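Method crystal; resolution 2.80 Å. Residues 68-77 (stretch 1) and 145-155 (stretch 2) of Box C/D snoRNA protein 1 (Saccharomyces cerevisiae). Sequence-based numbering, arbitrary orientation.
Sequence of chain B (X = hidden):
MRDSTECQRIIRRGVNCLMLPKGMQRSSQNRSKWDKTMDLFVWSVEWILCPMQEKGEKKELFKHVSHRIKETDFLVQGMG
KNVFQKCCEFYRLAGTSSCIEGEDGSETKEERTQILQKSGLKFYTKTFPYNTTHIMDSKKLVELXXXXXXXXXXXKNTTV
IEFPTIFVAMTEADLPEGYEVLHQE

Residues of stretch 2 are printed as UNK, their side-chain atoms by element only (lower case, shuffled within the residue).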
# COMPACT_ATOMS: atom_id res chain seq x y z
N ARG B 68 10.40 -17.31 -8.71
CA ARG B 68 10.92 -18.38 -9.59
C ARG B 68 12.44 -18.41 -9.62
O ARG B 68 13.05 -18.47 -10.67
CB ARG B 68 10.34 -18.25 -11.01
CG ARG B 68 9.16 -19.19 -11.25
CD ARG B 68 8.44 -18.88 -12.55
NE ARG B 68 7.19 -19.66 -12.71
CZ ARG B 68 6.09 -19.25 -13.37
NH1 ARG B 68 6.05 -18.04 -13.94
NH2 ARG B 68 5.02 -20.04 -13.45
N ILE B 69 13.05 -18.35 -8.44
CA ILE B 69 14.46 -18.57 -8.32
C ILE B 69 14.67 -20.04 -8.16
O ILE B 69 14.00 -20.67 -7.35
CB ILE B 69 15.01 -17.89 -7.08
CG1 ILE B 69 14.93 -16.38 -7.25
CG2 ILE B 69 16.44 -18.33 -6.84
CD1 ILE B 69 14.95 -15.63 -5.92
N LYS B 70 15.63 -20.60 -8.90
CA LYS B 70 15.79 -22.06 -8.95
C LYS B 70 16.47 -22.58 -7.70
O LYS B 70 17.50 -22.05 -7.30
CB LYS B 70 16.56 -22.46 -10.22
CG LYS B 70 16.04 -21.75 -11.48
CD LYS B 70 16.17 -22.59 -12.74
CE LYS B 70 17.61 -22.93 -13.11
NZ LYS B 70 18.44 -21.74 -13.49
N GLU B 71 15.88 -23.59 -7.06
CA GLU B 71 16.41 -24.09 -5.79
C GLU B 71 17.87 -24.45 -5.93
O GLU B 71 18.66 -24.27 -5.00
CB GLU B 71 15.65 -25.30 -5.27
CG GLU B 71 15.70 -26.57 -6.12
CD GLU B 71 14.83 -27.67 -5.52
OE1 GLU B 71 14.72 -27.75 -4.27
OE2 GLU B 71 14.23 -28.46 -6.27
N THR B 72 18.22 -24.96 -7.11
CA THR B 72 19.59 -25.28 -7.45
C THR B 72 20.16 -24.06 -8.16
O THR B 72 20.15 -23.98 -9.40
CB THR B 72 19.64 -26.51 -8.38
OG1 THR B 72 18.95 -26.19 -9.59
CG2 THR B 72 18.95 -27.73 -7.73
N ASP B 73 20.59 -23.08 -7.37
CA ASP B 73 21.27 -21.88 -7.85
C ASP B 73 22.02 -21.32 -6.68
O ASP B 73 21.47 -21.27 -5.57
CB ASP B 73 20.29 -20.78 -8.25
CG ASP B 73 19.93 -20.78 -9.72
OD1 ASP B 73 20.42 -21.60 -10.50
OD2 ASP B 73 19.11 -19.91 -10.09
N PHE B 74 23.23 -20.84 -6.90
CA PHE B 74 23.88 -20.07 -5.85
C PHE B 74 22.97 -18.85 -5.59
O PHE B 74 22.18 -18.50 -6.48
CB PHE B 74 25.29 -19.63 -6.26
CG PHE B 74 26.24 -20.76 -6.53
CD1 PHE B 74 26.38 -21.81 -5.61
CD2 PHE B 74 27.04 -20.76 -7.69
CE1 PHE B 74 27.27 -22.84 -5.86
CE2 PHE B 74 27.93 -21.78 -7.94
CZ PHE B 74 28.05 -22.82 -7.03
N LEU B 75 23.06 -18.22 -4.42
CA LEU B 75 22.19 -17.08 -4.07
C LEU B 75 22.33 -15.83 -4.97
O LEU B 75 21.34 -15.22 -5.37
CB LEU B 75 22.40 -16.67 -2.62
CG LEU B 75 21.45 -15.58 -2.12
CD1 LEU B 75 20.01 -16.09 -2.05
CD2 LEU B 75 21.91 -15.04 -0.77
N VAL B 76 23.56 -15.42 -5.26
CA VAL B 76 23.76 -14.32 -6.20
C VAL B 76 23.15 -14.62 -7.59
O VAL B 76 22.71 -13.70 -8.26
CB VAL B 76 25.26 -13.95 -6.37
CG1 VAL B 76 25.78 -13.29 -5.10
CG2 VAL B 76 26.11 -15.16 -6.75
N GLN B 77 23.16 -15.89 -8.01
CA GLN B 77 22.67 -16.28 -9.35
C GLN B 77 21.19 -15.93 -9.56
O GLN B 77 20.77 -15.68 -10.69
CB GLN B 77 22.84 -17.79 -9.61
CG GLN B 77 24.26 -18.27 -9.90
CD GLN B 77 24.32 -19.76 -10.22
OE1 GLN B 77 23.30 -20.44 -10.34
NE2 GLN B 77 25.54 -20.28 -10.37
N UNK B 145 26.42 -18.33 4.27
CA UNK B 145 27.66 -18.50 3.51
C UNK B 145 27.24 -18.74 2.10
O UNK B 145 27.08 -19.86 1.66
c UNK B 145 28.44 -19.69 4.07
N UNK B 146 27.03 -17.64 1.38
CA UNK B 146 26.28 -17.69 0.14
C UNK B 146 27.07 -18.38 -0.96
O UNK B 146 26.47 -19.01 -1.83
c UNK B 146 26.70 -14.07 -1.28
c UNK B 146 27.00 -15.54 -1.00
c UNK B 146 25.33 -15.51 0.91
c UNK B 146 25.85 -16.28 -0.30
N UNK B 147 28.39 -18.31 -0.87
CA UNK B 147 29.28 -18.78 -1.93
C UNK B 147 29.67 -20.23 -1.78
O UNK B 147 30.39 -20.77 -2.60
c UNK B 147 30.20 -16.45 -2.20
c UNK B 147 30.52 -17.89 -1.97
n UNK B 147 29.50 -16.01 -3.30
n UNK B 147 29.90 -14.28 -2.11
c UNK B 147 30.44 -15.35 -1.44
c UNK B 147 29.34 -14.71 -3.22
N UNK B 148 29.19 -20.87 -0.73
CA UNK B 148 29.63 -22.19 -0.40
C UNK B 148 28.47 -23.15 -0.45
O UNK B 148 28.58 -24.24 0.08
o UNK B 148 32.73 -21.91 2.45
o UNK B 148 32.58 -19.74 2.71
c UNK B 148 30.26 -22.14 0.99
c UNK B 148 32.15 -20.82 2.23
c UNK B 148 30.92 -20.78 1.31
N UNK B 149 27.36 -22.76 -1.10
CA UNK B 149 26.09 -23.54 -1.10
C UNK B 149 24.99 -22.95 -2.01
O UNK B 149 24.91 -21.73 -2.21
n UNK B 149 25.04 -26.92 3.81
c UNK B 149 25.93 -25.79 3.45
c UNK B 149 25.69 -25.00 1.02
c UNK B 149 25.50 -23.66 0.32
c UNK B 149 25.22 -24.87 2.47
N UNK B 150 24.14 -23.82 -2.52
CA UNK B 150 22.97 -23.40 -3.27
C UNK B 150 21.82 -23.07 -2.28
O UNK B 150 21.82 -23.53 -1.13
s UNK B 150 21.94 -26.03 -3.56
c UNK B 150 22.55 -24.48 -4.29
N UNK B 151 20.87 -22.25 -2.74
CA UNK B 151 19.72 -21.79 -1.91
C UNK B 151 19.06 -22.95 -1.19
O UNK B 151 18.71 -22.84 -0.00
c UNK B 151 19.12 -19.78 -3.31
c UNK B 151 17.35 -20.88 -1.98
c UNK B 151 18.36 -19.33 -4.53
c UNK B 151 18.63 -21.11 -2.78
N UNK B 152 18.85 -24.04 -1.94
CA UNK B 152 18.21 -25.25 -1.44
C UNK B 152 18.95 -25.83 -0.26
O UNK B 152 18.33 -26.36 0.67
N UNK B 153 20.27 -25.74 -0.29
CA UNK B 153 21.06 -26.23 0.82
C UNK B 153 21.05 -25.16 1.91
O UNK B 153 20.71 -25.45 3.05
o UNK B 153 22.84 -30.17 -0.59
o UNK B 153 21.56 -29.36 0.97
c UNK B 153 22.48 -26.66 0.39
c UNK B 153 22.30 -29.20 -0.03
c UNK B 153 22.52 -27.81 -0.63
N UNK B 154 21.34 -23.92 1.54
CA UNK B 154 21.23 -22.79 2.51
C UNK B 154 19.91 -22.77 3.28
O UNK B 154 19.80 -22.06 4.28
c UNK B 154 22.75 -20.87 1.54
c UNK B 154 22.65 -19.51 0.83
c UNK B 154 21.36 -21.44 1.81
c UNK B 154 23.56 -20.75 2.83
N UNK B 155 18.90 -23.49 2.82
CA UNK B 155 17.59 -23.38 3.42
C UNK B 155 17.16 -24.68 4.06
O UNK B 155 16.23 -24.68 4.86
c UNK B 155 16.57 -21.40 1.92
c UNK B 155 16.19 -20.46 3.05
c UNK B 155 16.56 -22.89 2.38
c UNK B 155 15.65 -21.13 0.74

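Position 145 carries a single side-chain carbon and lies out of reach of stretch 1; one carbon means alanine, Ala145. Position 146 has four carbons, forked at the first, with one arm two carbons long. Its CA-to-CB bond points toward stretch 1: the carbon of the short arm lies 3.8 Å from Leu75 CD2, and the end of the long arm lies 4.0 Å from Val76 CG1. That beta branching identifies Ile146.

Position 147 shows one carbon followed by a five-membered ring of three carbons and two nitrogens, an imidazole. Its CA-to-CB bond points away, yet the ring returns, with the carbon between the two nitrogens 4.3 Å from Val76 CG1; this is His147. At 148, three carbons, the third bearing two oxygens, make a carboxylate on a two-methylene chain that touches nothing on stretch 1, hence Glu148. Position 149 has four carbons in a row ending in nitrogen. Its CA-to-CB bond points away, and the contact is made by the backbone: its O lies 3.7 Å from Phe74 CD1, at the edge of the ring. The chain pattern is that of Lys149.

Position 150 has one carbon and one sulfur, and its CA sits 3.5 Å from Asp73 O in a CA-H...O contact; it is Cys150. Position 151 repeats the four-carbon pattern forked at the first atom, with one two-carbon arm. The end of that arm reaches Ile69 CG2 at 3.2 Å, a tight approach, while the arm's first carbon is 4.0 Å from Leu75 CD1: Ile151.

Position 152 has no side-chain atoms, so it is Gly152. An ideal CB there would lie only 3.2 Å from Glu71 O, so its absence leaves room for the close backbone approach. Position 153 has three carbons, the third with two oxygens, without contact to stretch 1, giving Glu153. Its backbone N donates a weak capping bond to the N-cap side chain, Glu153 N to Cys150 SG, at 3.7 Å. Position 154 has four carbons forked at the second, one of them 4.5 Å from Leu75 CB: Leu154. Position 155 has the same four-carbon fork, and its CA-to-CB bond points toward stretch 1, but the side chain makes no contact with it: Leu155.

The contact combines backbone anchoring with apolar packing. Ile151 N donates to Asp73 O (3.1 Å, 168°) and Gly152 N donates to Glu71 O (3.1 Å, 149°), so consecutive amides at the start of the weakly bonded helix are satisfied by carbonyls of the loop. Around this polar clamp, Ile151 has more area covered by the other stretch than any other residue of stretch 2 (100 Å²), and Leu75, likewise in stretch 1 (87 Å²), packs against Ile146, Ile151 and Leu154. Together the stretches bury 564 Å².

Stretch 2 (145-155) AIHEKCIGELL
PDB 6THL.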